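Local structure of sialidase B (Streptococcus pneumoniae serotype 4, 4XJW) at residues D232-I237 and Q280-A285; F260-E265 and V406-S411; A285-S290 and A305-A310. The protein cleaves terminal sialic acid from alpha-2,3-, alpha-2,6- and alpha-2,8-linked oligosaccharides, glycoproteins and glycolipids, and works as an intramolecular trans-sialidase. The protein carries 1 engineered substitution. One frame throughout, in Å; residues are numbered along the deposited sequence.

Contact 1 (D232-I237 and Q280-A285); sequences DSKSKI and QISGSA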
loop_
_atom_site.group_PDB
_atom_site.type_symbol
_atom_site.label_atom_id
_atom_site.label_comp_id
_atom_site.label_asym_id
_atom_site.label_seq_id
_atom_site.Cartn_x
_atom_site.Cartn_y
_atom_site.Cartn_z
ATOM N N ASP A 232 10.213 -1.473 0.589
ATOM C CA ASP A 232 10.272 -2.718 -0.163
ATOM C C ASP A 232 11.283 -3.653 0.507
ATOM O O ASP A 232 12.098 -3.214 1.327
ATOM C CB ASP A 232 10.770 -2.504 -1.599
ATOM C CG ASP A 232 9.856 -1.641 -2.451
ATOM O OD1 ASP A 232 8.758 -1.266 -2.012
ATOM O OD2 ASP A 232 10.280 -1.318 -3.590
ATOM N N SER A 233 11.267 -4.923 0.122
ATOM C CA SER A 233 12.306 -5.874 0.524
ATOM C C SER A 233 13.702 -5.296 0.229
ATOM O O SER A 233 13.846 -4.579 -0.759
ATOM C CB SER A 233 12.123 -7.186 -0.231
ATOM O OG SER A 233 10.846 -7.742 0.033
ATOM N N LYS A 234 14.729 -5.582 1.045
ATOM C CA LYS A 234 14.678 -6.475 2.202
ATOM C C LYS A 234 13.826 -5.881 3.328
ATOM O O LYS A 234 13.894 -4.686 3.615
ATOM C CB LYS A 234 16.110 -6.729 2.709
ATOM C CG LYS A 234 16.846 -5.455 3.127
ATOM C CD LYS A 234 18.317 -5.691 3.467
ATOM C CE LYS A 234 18.974 -4.370 3.856
ATOM N NZ LYS A 234 20.280 -4.525 4.558
ATOM N N SER A 235 13.002 -6.724 3.934
ATOM C CA SER A 235 12.184 -6.314 5.067
ATOM C C SER A 235 11.518 -7.557 5.641
ATOM O O SER A 235 11.867 -8.684 5.270
ATOM C CB SER A 235 11.110 -5.329 4.610
ATOM O OG SER A 235 10.509 -4.679 5.714
ATOM N N LYS A 236 10.558 -7.360 6.542
ATOM C CA LYS A 236 9.583 -8.408 6.826
ATOM C C LYS A 236 8.279 -7.978 6.176
ATOM O O LYS A 236 7.714 -6.917 6.497
ATOM C CB LYS A 236 9.358 -8.663 8.320
ATOM C CG LYS A 236 8.311 -9.771 8.518
ATOM C CD LYS A 236 7.925 -10.006 9.977
ATOM C CE LYS A 236 6.770 -11.008 10.042
ATOM N NZ LYS A 236 7.105 -12.307 9.375
ATOM N N ILE A 237 7.831 -8.789 5.227
ATOM C CA ILE A 237 6.558 -8.566 4.559
ATOM C C ILE A 237 5.880 -9.910 4.342
ATOM O O ILE A 237 6.543 -10.869 3.943
ATOM C CB ILE A 237 6.757 -7.902 3.177
ATOM C CG1 ILE A 237 7.573 -6.614 3.291
ATOM C CG2 ILE A 237 5.397 -7.679 2.494
ATOM C CD1 ILE A 237 8.078 -6.084 1.943
ATOM N N GLN A 280 15.813 -0.306 8.133
ATOM C CA GLN A 280 15.217 -1.357 7.331
ATOM C C GLN A 280 15.538 -2.712 7.938
ATOM O O GLN A 280 16.695 -2.997 8.221
ATOM C CB GLN A 280 15.785 -1.254 5.916
ATOM C CG GLN A 280 15.207 -2.212 4.916
ATOM C CD GLN A 280 15.691 -1.925 3.506
ATOM O OE1 GLN A 280 16.784 -1.391 3.314
ATOM N NE2 GLN A 280 14.866 -2.256 2.512
ATOM N N ILE A 281 14.516 -3.538 8.161
ATOM C CA ILE A 281 14.718 -4.871 8.703
ATOM C C ILE A 281 15.572 -5.646 7.709
ATOM O O ILE A 281 15.209 -5.789 6.545
ATOM C CB ILE A 281 13.393 -5.618 8.930
ATOM C CG1 ILE A 281 12.494 -4.852 9.907
ATOM C CG2 ILE A 281 13.681 -7.044 9.437
ATOM C CD1 ILE A 281 11.159 -5.555 10.240
ATOM N N SER A 282 16.721 -6.126 8.164
ATOM C CA SER A 282 17.738 -6.602 7.239
ATOM C C SER A 282 18.073 -8.085 7.317
ATOM O O SER A 282 18.876 -8.570 6.522
ATOM C CB SER A 282 19.011 -5.767 7.384
ATOM O OG SER A 282 18.774 -4.416 7.045
ATOM N N GLY A 283 17.457 -8.807 8.252
ATOM C CA GLY A 283 17.711 -10.231 8.387
ATOM C C GLY A 283 16.509 -11.136 8.161
ATOM O O GLY A 283 16.588 -12.339 8.414
ATOM N N SER A 284 15.410 -10.565 7.668
ATOM C CA SER A 284 14.153 -11.297 7.483
ATOM C C SER A 284 13.910 -11.723 6.053
ATOM O O SER A 284 14.246 -11.007 5.106
ATOM C CB SER A 284 12.974 -10.439 7.936
ATOM O OG SER A 284 11.743 -11.132 7.769
ATOM N N ALA A 285 13.311 -12.902 5.897
ATOM C CA ALA A 285 12.759 -13.308 4.603
ATOM C C ALA A 285 11.463 -12.522 4.378
ATOM O O ALA A 285 10.863 -11.999 5.324
ATOM C CB ALA A 285 12.512 -14.809 4.585
HETATM O O HOH W 1 15.369 -2.154 -0.513
HETATM O O HOH W 2 12.021 -2.626 6.918
HETATM O O HOH W 3 13.653 -9.699 2.675
HETATM O O HOH W 4 9.898 -12.965 8.920
#
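Lys234 holds CG in the crowded position between its backbone N and carbonyl carbon (chi1 59°) and runs extended from there, while Gln280 has CG anti to its own N (chi1 -176°); the two chains cross at about a right angle. At the crossing, Lys234 CG rests 3.7 Å from Gln280 CD. The Gln280 amide turns to the backbone of 232-237, where NE2 makes weak, bent hydrogen bonds to Lys234 O (2.8 Å) and Asp232 O (3.2 Å). A water that accepts from Gln280 NE2 donates to Ser233 O, so one nitrogen gathers two carbonyls directly and a third through water, around the cis peptide bond before Lys234. Lys234 NZ reaches Ser282 OG at 2.9 Å, a weak bond, and that hydroxyl donates a hydrogen bond to Gln280 O from above the carbonyl plane.

Farther along, Ser235 CA points a C-H at Ile281 O (3.4 Å), and a second water joins Ser235 OG to Ile281 N. Ser284 OG donates to Ala285 O at 2.7 Å and packs 3.5 Å from Lys236 CB; a water bound to Lys236 NZ donates to the same hydroxyl. The Lys236 ammonium also makes a cation-pi contact with Tyr227. Asp232, probably the proton acceptor of the active site, is salt-bridged through OD1 to Arg226. The loop carrying it links strands 219-226 and 237-244 of one antiparallel propeller sheet, and 280-285 leads straight into strand 286-294 of the next sheet.

Contact 2 (F260-E265 and V406-S411); sequences FNDYEE and VFYKDS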
loop_
_atom_site.group_PDB
_atom_site.type_symbol
_atom_site.label_atom_id
_atom_site.label_comp_id
_atom_site.label_asym_id
_atom_site.label_seq_id
_atom_site.Cartn_x
_atom_site.Cartn_y
_atom_site.Cartn_z
ATOM N N PHE A 260 6.186 -15.940 6.439
ATOM C CA PHE A 260 7.381 -16.512 7.037
ATOM C C PHE A 260 7.366 -16.195 8.519
ATOM O O PHE A 260 6.756 -15.210 8.946
ATOM C CB PHE A 260 8.640 -15.884 6.440
ATOM C CG PHE A 260 9.025 -16.427 5.100
ATOM C CD1 PHE A 260 9.146 -17.794 4.891
ATOM C CD2 PHE A 260 9.290 -15.563 4.043
ATOM C CE1 PHE A 260 9.542 -18.292 3.649
ATOM C CE2 PHE A 260 9.675 -16.059 2.801
ATOM C CZ PHE A 260 9.796 -17.419 2.608
ATOM N N ASN A 261 8.053 -17.022 9.304
ATOM C CA ASN A 261 8.010 -16.882 10.755
ATOM C C ASN A 261 9.373 -16.703 11.399
ATOM O O ASN A 261 9.508 -16.802 12.630
ATOM C CB ASN A 261 7.264 -18.059 11.379
ATOM C CG ASN A 261 5.774 -18.007 11.092
ATOM O OD1 ASN A 261 5.147 -16.952 11.214
ATOM N ND2 ASN A 261 5.211 -19.129 10.685
ATOM N N ASP A 262 10.372 -16.410 10.573
ATOM C CA ASP A 262 11.706 -16.135 11.082
ATOM C C ASP A 262 11.748 -14.854 11.927
ATOM O O ASP A 262 12.559 -14.743 12.851
ATOM C CB ASP A 262 12.755 -16.107 9.954
ATOM C CG ASP A 262 12.352 -15.237 8.756
ATOM O OD1 ASP A 262 11.161 -15.227 8.367
ATOM O OD2 ASP A 262 13.257 -14.602 8.168
ATOM N N TYR A 263 10.878 -13.899 11.608
ATOM C CA TYR A 263 10.677 -12.720 12.441
ATOM C C TYR A 263 9.239 -12.650 12.944
ATOM O O TYR A 263 8.308 -13.044 12.231
ATOM C CB TYR A 263 11.010 -11.453 11.657
ATOM C CG TYR A 263 12.482 -11.126 11.621
ATOM C CD1 TYR A 263 13.396 -12.013 11.061
ATOM C CD2 TYR A 263 12.954 -9.938 12.143
ATOM C CE1 TYR A 263 14.751 -11.725 11.014
ATOM C CE2 TYR A 263 14.325 -9.624 12.097
ATOM C CZ TYR A 263 15.209 -10.532 11.534
ATOM O OH TYR A 263 16.559 -10.255 11.495
ATOM N N GLU A 264 9.073 -12.165 14.176
ATOM C CA GLU A 264 7.757 -11.975 14.787
ATOM C C GLU A 264 6.898 -10.981 13.995
ATOM O O GLU A 264 7.411 -10.020 13.430
ATOM C CB GLU A 264 7.925 -11.494 16.237
ATOM C CG GLU A 264 6.620 -11.233 17.002
ATOM C CD GLU A 264 6.821 -10.448 18.298
ATOM O OE1 GLU A 264 7.922 -9.907 18.526
ATOM O OE2 GLU A 264 5.863 -10.369 19.091
ATOM N N GLU A 265 5.590 -11.217 13.956
ATOM C CA GLU A 265 4.666 -10.240 13.394
ATOM C C GLU A 265 4.441 -9.135 14.422
ATOM O O GLU A 265 3.659 -9.308 15.367
ATOM C CB GLU A 265 3.340 -10.916 13.031
ATOM C CG GLU A 265 3.460 -11.968 11.928
ATOM C CD GLU A 265 2.521 -13.151 12.152
ATOM O OE1 GLU A 265 1.624 -13.052 13.022
ATOM O OE2 GLU A 265 2.685 -14.175 11.463
ATOM N N VAL A 406 14.466 -22.939 4.670
ATOM C CA VAL A 406 15.637 -22.704 3.831
ATOM C C VAL A 406 15.755 -21.255 3.351
ATOM O O VAL A 406 16.791 -20.858 2.822
ATOM C CB VAL A 406 15.702 -23.665 2.618
ATOM C CG1 VAL A 406 15.828 -25.105 3.081
ATOM C CG2 VAL A 406 14.486 -23.475 1.706
ATOM N N PHE A 407 14.694 -20.472 3.542
ATOM C CA PHE A 407 14.721 -19.048 3.215
ATOM C C PHE A 407 15.212 -18.160 4.367
ATOM O O PHE A 407 15.309 -16.936 4.221
ATOM C CB PHE A 407 13.327 -18.602 2.748
ATOM C CG PHE A 407 13.018 -18.993 1.325
ATOM C CD1 PHE A 407 12.472 -20.236 1.036
ATOM C CD2 PHE A 407 13.285 -18.117 0.282
ATOM C CE1 PHE A 407 12.192 -20.594 -0.279
ATOM C CE2 PHE A 407 13.020 -18.476 -1.039
ATOM C CZ PHE A 407 12.469 -19.704 -1.310
ATOM N N TYR A 408 15.556 -18.776 5.497
ATOM C CA TYR A 408 15.880 -18.027 6.710
ATOM C C TYR A 408 17.378 -17.808 6.897
ATOM O O TYR A 408 18.200 -18.602 6.431
ATOM C CB TYR A 408 15.364 -18.738 7.961
ATOM C CG TYR A 408 13.865 -18.839 8.114
ATOM C CD1 TYR A 408 12.993 -18.235 7.214
ATOM C CD2 TYR A 408 13.325 -19.541 9.181
ATOM C CE1 TYR A 408 11.612 -18.337 7.385
ATOM C CE2 TYR A 408 11.965 -19.647 9.354
ATOM C CZ TYR A 408 11.111 -19.052 8.457
ATOM O OH TYR A 408 9.749 -19.190 8.667
ATOM N N LYS A 409 17.710 -16.748 7.622
ATOM C CA LYS A 409 19.104 -16.395 7.897
ATOM C C LYS A 409 19.781 -17.467 8.752
ATOM O O LYS A 409 20.951 -17.778 8.549
ATOM C CB LYS A 409 19.157 -15.045 8.607
ATOM C CG LYS A 409 20.536 -14.648 9.120
ATOM C CD LYS A 409 20.458 -13.295 9.806
ATOM C CE LYS A 409 21.807 -12.859 10.343
ATOM N NZ LYS A 409 21.735 -11.528 11.016
ATOM N N ASP A 410 19.029 -18.054 9.680
ATOM C CA ASP A 410 19.598 -18.991 10.650
ATOM C C ASP A 410 19.589 -20.457 10.201
ATOM O O ASP A 410 19.974 -21.346 10.969
ATOM C CB ASP A 410 18.871 -18.876 11.997
ATOM C CG ASP A 410 19.145 -17.565 12.717
ATOM O OD1 ASP A 410 19.810 -16.670 12.151
ATOM O OD2 ASP A 410 18.665 -17.435 13.869
ATOM N N SER A 411 19.136 -20.719 8.979
ATOM C CA SER A 411 19.013 -22.098 8.503
ATOM C C SER A 411 20.359 -22.809 8.281
ATOM O O SER A 411 21.357 -22.198 7.881
ATOM C CB SER A 411 18.178 -22.165 7.220
ATOM O OG SER A 411 17.887 -23.505 6.878
HETATM O O HOH W 5 15.822 -14.935 8.834
HETATM O O HOH W 6 19.342 -10.649 12.043
#
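An aromatic cluster of Phe260, Phe407 and Tyr408 joins two loops here, with Tyr408 meeting three consecutive residues of the other segment. Over one face of its ring sits Asp262, whose CB lies 3.3 Å from the ring centroid, nearly on the normal, in a CH-pi contact. Asp262 CG falls between the backbone N and carbonyl carbon (chi1 49°), and the carboxylate that follows is stacked on the ring, its plane only 11° from parallel; OD1 comes to 3.3 Å from Tyr408 CE1. The negative group above the pi cloud is held by its other oxygen: OD2 accepts from Ala285 N and from a water that is itself hydrogen-bonded to Lys409 N. These donors probably draw the carboxylate's negative charge toward OD2, away from OD1 over the ring.

Phe260 meets the edge of the same ring, CD1 standing 3.5 Å from Tyr408 CE1. At the hydroxyl end of the ring, Tyr408 OH accepts a nearly straight hydrogen bond from Asn261 N (2.8 Å, 163° at the hydrogen). Phe260 CZ then reaches Phe407 CB at 3.7 Å, and the two phenyl rings lie obliquely with centroids 5.6 Å apart. A second water bridges Tyr263 OH and Lys409 NZ; Tyr263 OH is also bonded to Glu395.

Tyr408 opens a type I turn that ends at Ser411. Segment 406-411 lies between strands 400-403 and 413-414; the long loop ahead of strand 286-294 contains segment 260-265. Both phenylalanines also touch Val307 of strand 301-308, while Tyr408 packs on Val381 of strand 377-387.

Contact 3 (A285-S290 and A305-A310); sequences ASFIDS and ADVMPA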
loop_
_atom_site.group_PDB
_atom_site.type_symbol
_atom_site.label_atom_id
_atom_site.label_comp_id
_atom_site.label_asym_id
_atom_site.label_seq_id
_atom_site.Cartn_x
_atom_site.Cartn_y
_atom_site.Cartn_z
ATOM N N ALA A 285 13.311 -12.902 5.897
ATOM C CA ALA A 285 12.759 -13.308 4.603
ATOM C C ALA A 285 11.463 -12.522 4.378
ATOM O O ALA A 285 10.863 -11.999 5.324
ATOM C CB ALA A 285 12.512 -14.809 4.585
ATOM N N SER A 286 11.032 -12.415 3.125
ATOM C CA SER A 286 9.811 -11.680 2.837
ATOM C C SER A 286 9.158 -12.141 1.542
ATOM O O SER A 286 9.779 -12.809 0.712
ATOM C CB SER A 286 10.074 -10.172 2.786
ATOM O OG SER A 286 10.998 -9.848 1.744
ATOM N N PHE A 287 7.887 -11.779 1.391
ATOM C CA PHE A 287 7.196 -11.888 0.109
ATOM C C PHE A 287 6.879 -10.480 -0.339
ATOM O O PHE A 287 6.753 -9.583 0.486
ATOM C CB PHE A 287 5.897 -12.682 0.234
ATOM C CG PHE A 287 6.085 -14.077 0.770
ATOM C CD1 PHE A 287 6.034 -14.317 2.143
ATOM C CD2 PHE A 287 6.291 -15.147 -0.094
ATOM C CE1 PHE A 287 6.194 -15.609 2.641
ATOM C CE2 PHE A 287 6.465 -16.441 0.394
ATOM C CZ PHE A 287 6.420 -16.664 1.770
ATOM N N ILE A 288 6.758 -10.262 -1.640
ATOM C CA ILE A 288 6.475 -8.909 -2.105
ATOM C C ILE A 288 5.819 -8.961 -3.478
ATOM O O ILE A 288 6.197 -9.789 -4.294
ATOM C CB ILE A 288 7.764 -8.043 -2.079
ATOM C CG1 ILE A 288 7.507 -6.638 -2.646
ATOM C CG2 ILE A 288 8.914 -8.763 -2.814
ATOM C CD1 ILE A 288 8.626 -5.645 -2.325
ATOM N N ASP A 289 4.810 -8.106 -3.699
ATOM C CA ASP A 289 4.131 -7.984 -5.002
ATOM C C ASP A 289 3.317 -9.213 -5.380
ATOM O O ASP A 289 3.834 -10.160 -5.972
ATOM C CB ASP A 289 5.115 -7.620 -6.134
ATOM C CG ASP A 289 5.719 -6.242 -5.962
ATOM O OD1 ASP A 289 5.269 -5.497 -5.066
ATOM O OD2 ASP A 289 6.659 -5.896 -6.714
ATOM N N SER A 290 2.034 -9.185 -5.046
ATOM C CA SER A 290 1.167 -10.322 -5.311
ATOM C C SER A 290 0.235 -10.096 -6.489
ATOM O O SER A 290 -0.028 -8.951 -6.890
ATOM C CB SER A 290 0.362 -10.705 -4.063
ATOM O OG SER A 290 -0.562 -9.690 -3.699
ATOM N N ALA A 305 3.371 -14.496 -5.870
ATOM C CA ALA A 305 4.126 -13.391 -5.264
ATOM C C ALA A 305 5.621 -13.605 -5.447
ATOM O O ALA A 305 6.062 -14.731 -5.645
ATOM C CB ALA A 305 3.788 -13.240 -3.771
ATOM N N ASP A 306 6.403 -12.538 -5.368
ATOM C CA ASP A 306 7.851 -12.723 -5.318
ATOM C C ASP A 306 8.224 -13.250 -3.940
ATOM O O ASP A 306 7.593 -12.879 -2.944
ATOM C CB ASP A 306 8.613 -11.412 -5.505
ATOM C CG ASP A 306 8.282 -10.681 -6.799
ATOM O OD1 ASP A 306 7.907 -11.318 -7.802
ATOM O OD2 ASP A 306 8.435 -9.436 -6.798
ATOM N N VAL A 307 9.263 -14.084 -3.880
ATOM C CA VAL A 307 9.798 -14.542 -2.594
ATOM C C VAL A 307 11.236 -14.090 -2.460
ATOM O O VAL A 307 12.038 -14.280 -3.378
ATOM C CB VAL A 307 9.763 -16.069 -2.467
ATOM C CG1 VAL A 307 10.078 -16.479 -1.027
ATOM C CG2 VAL A 307 8.414 -16.584 -2.876
ATOM N N MET A 308 11.552 -13.506 -1.309
ATOM C CA MET A 308 12.898 -13.028 -0.992
ATOM C C MET A 308 13.485 -13.779 0.194
ATOM O O MET A 308 12.896 -13.807 1.277
ATOM C CB MET A 308 12.851 -11.545 -0.649
ATOM C CG MET A 308 12.333 -10.660 -1.764
ATOM S SD MET A 308 13.498 -10.557 -3.137
ATOM C CE MET A 308 12.557 -9.548 -4.283
ATOM N N PRO A 309 14.662 -14.387 0.008
ATOM C CA PRO A 309 15.381 -14.981 1.135
ATOM C C PRO A 309 15.787 -13.922 2.158
ATOM O O PRO A 309 15.736 -12.717 1.882
ATOM C CB PRO A 309 16.637 -15.566 0.475
ATOM C CG PRO A 309 16.253 -15.777 -0.968
ATOM C CD PRO A 309 15.371 -14.594 -1.265
ATOM N N ALA A 310 16.190 -14.378 3.339
ATOM C CA ALA A 310 16.580 -13.474 4.415
ATOM C C ALA A 310 17.548 -12.390 3.949
ATOM O O ALA A 310 18.578 -12.680 3.351
ATOM C CB ALA A 310 17.171 -14.248 5.571
#
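Ser286-Met308 and Ile288-Asp306 are antiparallel hydrogen-bonded pairs flanking the non-hydrogen-bonded pair Phe287-Val307, on strand segments whose axes come within 4.7 Å at 158°. Met308 N to Ser286 O is the shortest of the four bonds at 2.8 Å, its donor nearly along the C=O axis; Ile288 N approaches Asp306 O (3.0 Å) with a 32° tilt from the carbonyl plane. Between the bonded pairs, Phe287 CA offers a C-H to Asp306 O.

The strands form the hairpin 286-294/301-308 within the sialidase beta-propeller, extended by strand 420-426 beyond 301-308. On one face, Phe287 and Val307 lie side by side, pointing the same way, with Phe287 CD2 3.8 Å from Val307 CG2; the phenyl ring stacks on Phe260 and meets Phe436 edge-to-face. The other face carries Ser286, Ile288, Asp306 and Met308. There, Met308 CE lies 4.0 Å from Ile288 CG2, while Ser286 OG, bonded to Ser233 OG, touches Met308 CB at 3.5 Å. Asp306 OD2 lies 4.0 Å from Asp289 OD2, and Asp306 OD1 accepts from Leu452 N. Ile288 also packs against Asp232, probably the catalytic proton acceptor.

All three contacts are buried, but they differ in make-up. Contact 3 is regular sheet, held by backbone bonds with side chains sorted onto two faces. Contacts 1 and 2 join loops: the first relies on weak polar bonds and bridging waters, the second on aromatic rings and a stacked carboxylate. Contacts 1 and 3 share Ala285 and both approach the active site, where 232-237 supplies Asp232; contact 2 lies away from the annotated sites. Each contact touches the other two: Ile237 O accepts from Phe287 N, Phe407 O from Ala310 N, and Asp262 of contact 2 from Ala285. In sequence, contact 3 is nested inside the loop closed by contact 2.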